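Local structure of 3-chlorocatechol 1,2-dioxygenase (Rhodococcus opacus, 2BOY) at residues Pro116-Asp128 against Phe145-Leu159. The protein probably cleaves the ring of catechols, 3-chlorocatechol among them, between the two hydroxyl-bearing carbons, using a bound ferric iron and dioxygen. Residues are numbered along the deposited sequence; the frame is centred on the assembly and turned at random. Where two conformers were deposited one is given.
Sequences PLADVLLDMWQAD and FRGKIRTDENGRFTL
Thr151 grips the 116-128 segment with its hydroxyl. OG1 donates to Leu117 O at 2.7 Å and accepts from Val120 N. A chi1 of 55° sets OG1 between the backbone N and carbonyl carbon, within bonding distance of both. Nearby, Asp119 OD1 meets Arg150 NH1 in a salt bridge at the guanidinium edge. Their 2.4 Å separation is too short to trust, and the fine geometry is doubtful. A water donates to both Asp119 OD1 and Thr151 O.

Strands 121-125 and 146-150 run antiparallel. Leu122 with Ile149 and Met124 with Gly147 are hydrogen-bonded pairs. On their face, Leu122 CD2 reaches Phe157 CE2 at 3.7 Å, coming from the opposite direction. Ile149 CD1 covers one face of the Phe157 ring. Met124, bent at chi2 and chi3, brings CE to Leu159 CD2 at 3.7 Å.

The other face carries Asp123, side by side with Lys148, and Trp125. Arg146 NH1 lies 3.5 Å from Trp125 CD1, its guanidinium 14° from the indole plane. Arg146 NE hydrogen-bonds Ser134 OG, and NH1 hydrogen-bonds Tyr78 O. At the far end the Phe145 ring packs against Gln126 CD and Asp128 CB; Gln126 OE1 is hydrogen-bonded to Thr161 OG1.

Trp125 stacks on the iron ligand His193, so this strand pair lies beside the iron site. Strand 187-197 pairs with the other edge of strand 121-125, and strand 156-162 pairs with strand 102-110.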
loop_
_atom_site.group_PDB
_atom_site.type_symbol
_atom_site.label_atom_id
_atom_site.label_comp_id
_atom_site.label_asym_id
_atom_site.label_seq_id
_atom_site.Cartn_x
_atom_site.Cartn_y
_atom_site.Cartn_z
ATOM N N PRO A 116 -38.527 -15.476 -17.124
ATOM C CA PRO A 116 -37.412 -15.148 -18.037
ATOM C C PRO A 116 -37.270 -13.651 -18.303
ATOM O O PRO A 116 -38.265 -12.900 -18.370
ATOM C CB PRO A 116 -37.788 -15.850 -19.348
ATOM C CG PRO A 116 -38.835 -16.849 -18.981
ATOM C CD PRO A 116 -39.559 -16.301 -17.774
ATOM N N LEU A 117 -36.017 -13.213 -18.427
ATOM C CA LEU A 117 -35.714 -11.843 -18.799
ATOM C C LEU A 117 -35.078 -11.873 -20.169
ATOM O O LEU A 117 -34.008 -12.478 -20.359
ATOM C CB LEU A 117 -34.764 -11.182 -17.777
ATOM C CG LEU A 117 -35.408 -10.780 -16.428
ATOM C CD1 LEU A 117 -34.370 -10.303 -15.403
ATOM C CD2 LEU A 117 -36.460 -9.649 -16.696
ATOM N N ALA A 118 -35.752 -11.265 -21.139
ATOM C CA ALA A 118 -35.223 -11.158 -22.505
ATOM C C ALA A 118 -34.342 -9.912 -22.666
ATOM O O ALA A 118 -34.512 -8.937 -21.950
ATOM C CB ALA A 118 -36.394 -11.125 -23.523
ATOM N N ASP A 119 -33.424 -9.942 -23.626
ATOM C CA ASP A 119 -32.569 -8.810 -23.969
ATOM C C ASP A 119 -31.674 -8.365 -22.808
ATOM O O ASP A 119 -31.343 -7.192 -22.691
ATOM C CB ASP A 119 -33.436 -7.636 -24.450
ATOM C CG ASP A 119 -34.157 -7.969 -25.756
ATOM O OD1 ASP A 119 -33.468 -8.347 -26.719
ATOM O OD2 ASP A 119 -35.399 -7.916 -25.885
ATOM N N VAL A 120 -31.339 -9.292 -21.916
ATOM C CA VAL A 120 -30.292 -9.037 -20.929
ATOM C C VAL A 120 -28.984 -9.062 -21.689
ATOM O O VAL A 120 -28.800 -9.928 -22.556
ATOM C CB VAL A 120 -30.300 -10.118 -19.798
ATOM C CG1 VAL A 120 -29.137 -9.933 -18.820
ATOM C CG2 VAL A 120 -31.658 -10.085 -19.053
ATOM N N LEU A 121 -28.103 -8.100 -21.394
ATOM C CA LEU A 121 -26.811 -8.039 -22.071
ATOM C C LEU A 121 -25.804 -8.660 -21.126
ATOM O O LEU A 121 -25.800 -8.338 -19.920
ATOM C CB LEU A 121 -26.399 -6.590 -22.410
ATOM C CG LEU A 121 -27.010 -5.763 -23.575
ATOM C CD1 LEU A 121 -28.316 -6.285 -24.179
ATOM C CD2 LEU A 121 -27.177 -4.284 -23.194
ATOM N N LEU A 122 -24.994 -9.581 -21.649
ATOM C CA LEU A 122 -23.957 -10.230 -20.827
ATOM C C LEU A 122 -22.613 -10.020 -21.495
ATOM O O LEU A 122 -22.476 -10.264 -22.697
ATOM C CB LEU A 122 -24.207 -11.745 -20.644
ATOM C CG LEU A 122 -25.470 -12.219 -19.912
ATOM C CD1 LEU A 122 -26.607 -12.393 -20.921
ATOM C CD2 LEU A 122 -25.229 -13.485 -19.164
ATOM N N ASP A 123 -21.645 -9.538 -20.721
ATOM C CA ASP A 123 -20.285 -9.368 -21.158
ATOM C C ASP A 123 -19.533 -10.526 -20.521
ATOM O O ASP A 123 -19.543 -10.646 -19.302
ATOM C CB ASP A 123 -19.748 -8.056 -20.588
ATOM C CG ASP A 123 -19.020 -7.222 -21.609
ATOM O OD1 ASP A 123 -19.242 -6.010 -21.665
ATOM O OD2 ASP A 123 -18.182 -7.677 -22.392
ATOM N N MET A 124 -18.834 -11.340 -21.303
ATOM C CA MET A 124 -18.105 -12.484 -20.705
ATOM C C MET A 124 -16.653 -12.435 -21.117
ATOM O O MET A 124 -16.370 -12.063 -22.243
ATOM C CB MET A 124 -18.748 -13.795 -21.143
ATOM C CG MET A 124 -18.410 -15.025 -20.265
ATOM S SD MET A 124 -16.777 -15.834 -20.609
ATOM C CE MET A 124 -17.241 -17.182 -21.713
ATOM N N TRP A 125 -15.741 -12.673 -20.172
ATOM C CA TRP A 125 -14.324 -12.777 -20.519
ATOM C C TRP A 125 -13.719 -13.910 -19.740
ATOM O O TRP A 125 -14.180 -14.249 -18.644
ATOM C CB TRP A 125 -13.547 -11.442 -20.321
ATOM C CG TRP A 125 -13.407 -10.914 -18.907
ATOM C CD1 TRP A 125 -12.259 -10.858 -18.176
ATOM C CD2 TRP A 125 -14.427 -10.272 -18.097
ATOM N NE1 TRP A 125 -12.487 -10.249 -16.961
ATOM C CE2 TRP A 125 -13.814 -9.909 -16.863
ATOM C CE3 TRP A 125 -15.803 -10.008 -18.279
ATOM C CZ2 TRP A 125 -14.523 -9.293 -15.796
ATOM C CZ3 TRP A 125 -16.520 -9.395 -17.227
ATOM C CH2 TRP A 125 -15.876 -9.056 -15.992
ATOM N N GLN A 126 -12.666 -14.494 -20.301
ATOM C CA GLN A 126 -12.050 -15.653 -19.698
ATOM C C GLN A 126 -10.650 -15.723 -20.273
ATOM O O GLN A 126 -10.365 -15.111 -21.306
ATOM C CB GLN A 126 -12.826 -16.943 -20.060
ATOM C CG GLN A 126 -12.745 -17.294 -21.594
ATOM C CD GLN A 126 -13.310 -18.647 -21.906
ATOM O OE1 GLN A 126 -14.498 -18.784 -22.188
ATOM N NE2 GLN A 126 -12.446 -19.668 -21.891
ATOM N N ALA A 127 -9.823 -16.524 -19.617
ATOM C CA ALA A 127 -8.492 -16.844 -20.093
ATOM C C ALA A 127 -8.569 -17.967 -21.113
ATOM O O ALA A 127 -9.560 -18.677 -21.194
ATOM C CB ALA A 127 -7.616 -17.272 -18.908
ATOM N N ASP A 128 -7.486 -18.144 -21.882
ATOM C CA ASP A 128 -7.448 -19.216 -22.847
ATOM C C ASP A 128 -6.971 -20.504 -22.170
ATOM O O ASP A 128 -6.816 -20.555 -20.946
ATOM C CB ASP A 128 -6.563 -18.822 -24.075
ATOM C CG ASP A 128 -5.069 -18.812 -23.760
ATOM O OD1 ASP A 128 -4.631 -19.099 -22.618
ATOM O OD2 ASP A 128 -4.239 -18.489 -24.624
ATOM N N PHE A 145 -11.450 -14.410 -26.603
ATOM C CA PHE A 145 -12.146 -14.883 -25.390
ATOM C C PHE A 145 -12.798 -13.740 -24.602
ATOM O O PHE A 145 -12.885 -13.798 -23.385
ATOM C CB PHE A 145 -11.228 -15.710 -24.474
ATOM C CG PHE A 145 -11.006 -17.107 -24.988
ATOM C CD1 PHE A 145 -9.736 -17.501 -25.443
ATOM C CD2 PHE A 145 -12.079 -17.974 -25.120
ATOM C CE1 PHE A 145 -9.560 -18.789 -25.971
ATOM C CE2 PHE A 145 -11.920 -19.272 -25.627
ATOM C CZ PHE A 145 -10.645 -19.670 -26.054
ATOM N N ARG A 146 -13.319 -12.767 -25.345
ATOM C CA ARG A 146 -14.140 -11.681 -24.787
ATOM C C ARG A 146 -15.309 -11.451 -25.727
ATOM O O ARG A 146 -15.109 -11.259 -26.948
ATOM C CB ARG A 146 -13.282 -10.405 -24.710
ATOM C CG ARG A 146 -12.074 -10.514 -23.775
ATOM C CD ARG A 146 -11.174 -9.261 -23.713
ATOM N NE ARG A 146 -10.023 -9.435 -22.828
ATOM C CZ ARG A 146 -10.014 -9.230 -21.505
ATOM N NH1 ARG A 146 -11.136 -8.856 -20.837
ATOM N NH2 ARG A 146 -8.874 -9.396 -20.835
ATOM N N GLY A 147 -16.544 -11.438 -25.195
ATOM C CA GLY A 147 -17.697 -11.243 -26.063
ATOM C C GLY A 147 -18.941 -10.779 -25.329
ATOM O O GLY A 147 -19.088 -11.023 -24.112
ATOM N N LYS A 148 -19.852 -10.187 -26.087
ATOM C CA LYS A 148 -21.149 -9.779 -25.562
ATOM C C LYS A 148 -22.245 -10.588 -26.246
ATOM O O LYS A 148 -22.236 -10.744 -27.466
ATOM C CB LYS A 148 -21.392 -8.304 -25.837
ATOM C CG LYS A 148 -20.422 -7.409 -25.083
ATOM C CD LYS A 148 -20.588 -6.001 -25.521
ATOM C CE LYS A 148 -19.829 -5.050 -24.622
ATOM N NZ LYS A 148 -20.205 -3.710 -25.055
ATOM N N ILE A 149 -23.197 -11.055 -25.450
ATOM C CA ILE A 149 -24.363 -11.777 -25.942
ATOM C C ILE A 149 -25.616 -11.233 -25.258
ATOM O O ILE A 149 -25.532 -10.403 -24.320
ATOM C CB ILE A 149 -24.213 -13.248 -25.619
ATOM C CG1 ILE A 149 -23.860 -13.382 -24.152
ATOM C CG2 ILE A 149 -23.063 -13.856 -26.444
ATOM C CD1 ILE A 149 -24.078 -14.732 -23.584
ATOM N N ARG A 150 -26.768 -11.668 -25.754
ATOM C CA ARG A 150 -28.061 -11.197 -25.253
ATOM C C ARG A 150 -28.903 -12.426 -24.971
ATOM O O ARG A 150 -28.823 -13.380 -25.746
ATOM C CB ARG A 150 -28.791 -10.393 -26.335
ATOM C CG ARG A 150 -28.220 -9.014 -26.641
ATOM C CD ARG A 150 -28.881 -8.423 -27.897
ATOM N NE ARG A 150 -29.196 -6.990 -27.812
ATOM C CZ ARG A 150 -30.348 -6.498 -27.367
ATOM N NH1 ARG A 150 -31.292 -7.308 -26.902
ATOM N NH2 ARG A 150 -30.551 -5.185 -27.364
ATOM N N THR A 151 -29.737 -12.415 -23.926
ATOM C CA THR A 151 -30.725 -13.482 -23.775
ATOM C C THR A 151 -31.800 -13.299 -24.837
ATOM O O THR A 151 -32.092 -12.138 -25.248
ATOM C CB THR A 151 -31.403 -13.488 -22.393
ATOM O OG1 THR A 151 -31.988 -12.194 -22.103
ATOM C CG2 THR A 151 -30.355 -13.751 -21.277
ATOM N N ASP A 152 -32.406 -14.421 -25.224
ATOM C CA ASP A 152 -33.471 -14.427 -26.224
ATOM C C ASP A 152 -34.819 -14.181 -25.546
ATOM O O ASP A 152 -34.848 -13.819 -24.358
ATOM C CB ASP A 152 -33.434 -15.737 -27.041
ATOM C CG ASP A 152 -33.713 -16.982 -26.219
ATOM O OD1 ASP A 152 -34.343 -16.937 -25.101
ATOM O OD2 ASP A 152 -33.320 -18.115 -26.640
ATOM N N GLU A 153 -35.925 -14.379 -26.269
ATOM C CA GLU A 153 -37.290 -14.227 -25.701
ATOM C C GLU A 153 -37.565 -15.126 -24.519
ATOM O O GLU A 153 -38.475 -14.883 -23.705
ATOM C CB GLU A 153 -38.327 -14.610 -26.767
ATOM C CG GLU A 153 -38.431 -13.568 -27.847
ATOM C CD GLU A 153 -39.600 -13.851 -28.787
ATOM O OE1 GLU A 153 -40.315 -14.916 -28.700
ATOM O OE2 GLU A 153 -39.796 -12.967 -29.609
ATOM N N ASN A 154 -36.844 -16.221 -24.443
ATOM C CA ASN A 154 -37.036 -17.120 -23.324
ATOM C C ASN A 154 -36.032 -16.911 -22.210
ATOM O O ASN A 154 -35.969 -17.714 -21.304
ATOM C CB ASN A 154 -36.994 -18.571 -23.800
ATOM C CG ASN A 154 -38.080 -18.861 -24.834
ATOM O OD1 ASN A 154 -39.220 -18.428 -24.678
ATOM N ND2 ASN A 154 -37.725 -19.584 -25.889
ATOM N N GLY A 155 -35.237 -15.850 -22.295
ATOM C CA GLY A 155 -34.244 -15.569 -21.254
ATOM C C GLY A 155 -33.010 -16.468 -21.359
ATOM O O GLY A 155 -32.233 -16.564 -20.397
ATOM N N ARG A 156 -32.818 -17.086 -22.528
ATOM C CA ARG A 156 -31.804 -18.115 -22.715
ATOM C C ARG A 156 -30.748 -17.744 -23.749
ATOM O O ARG A 156 -30.950 -16.892 -24.618
ATOM C CB ARG A 156 -32.463 -19.437 -23.134
ATOM C CG ARG A 156 -33.269 -20.100 -22.023
ATOM C CD ARG A 156 -33.891 -21.462 -22.426
ATOM N NE ARG A 156 -34.711 -22.010 -21.340
ATOM C CZ ARG A 156 -34.223 -22.714 -20.297
ATOM N NH1 ARG A 156 -32.926 -22.995 -20.197
ATOM N NH2 ARG A 156 -35.040 -23.158 -19.353
ATOM N N PHE A 157 -29.617 -18.431 -23.664
ATOM C CA PHE A 157 -28.612 -18.357 -24.730
ATOM C C PHE A 157 -27.783 -19.630 -24.616
ATOM O O PHE A 157 -27.757 -20.305 -23.562
ATOM C CB PHE A 157 -27.688 -17.104 -24.586
ATOM C CG PHE A 157 -26.877 -17.084 -23.300
ATOM C CD1 PHE A 157 -25.654 -17.752 -23.215
ATOM C CD2 PHE A 157 -27.348 -16.431 -22.174
ATOM C CE1 PHE A 157 -24.910 -17.738 -22.039
ATOM C CE2 PHE A 157 -26.618 -16.412 -20.972
ATOM C CZ PHE A 157 -25.384 -17.042 -20.908
ATOM N N THR A 158 -27.091 -19.940 -25.709
ATOM C CA THR A 158 -26.159 -21.052 -25.746
ATOM C C THR A 158 -24.881 -20.435 -26.222
ATOM O O THR A 158 -24.892 -19.677 -27.210
ATOM C CB THR A 158 -26.649 -22.099 -26.781
ATOM O OG1 THR A 158 -27.841 -22.742 -26.283
ATOM C CG2 THR A 158 -25.648 -23.242 -26.920
ATOM N N LEU A 159 -23.780 -20.745 -25.541
ATOM C CA LEU A 159 -22.491 -20.124 -25.871
ATOM C C LEU A 159 -21.442 -21.214 -26.050
ATOM O O LEU A 159 -21.305 -22.087 -25.176
ATOM C CB LEU A 159 -22.086 -19.133 -24.758
ATOM C CG LEU A 159 -20.695 -18.441 -24.869
ATOM C CD1 LEU A 159 -20.638 -17.575 -26.108
ATOM C CD2 LEU A 159 -20.395 -17.616 -23.622
HETATM O O HOH W 1 -33.354 -10.793 -27.354
#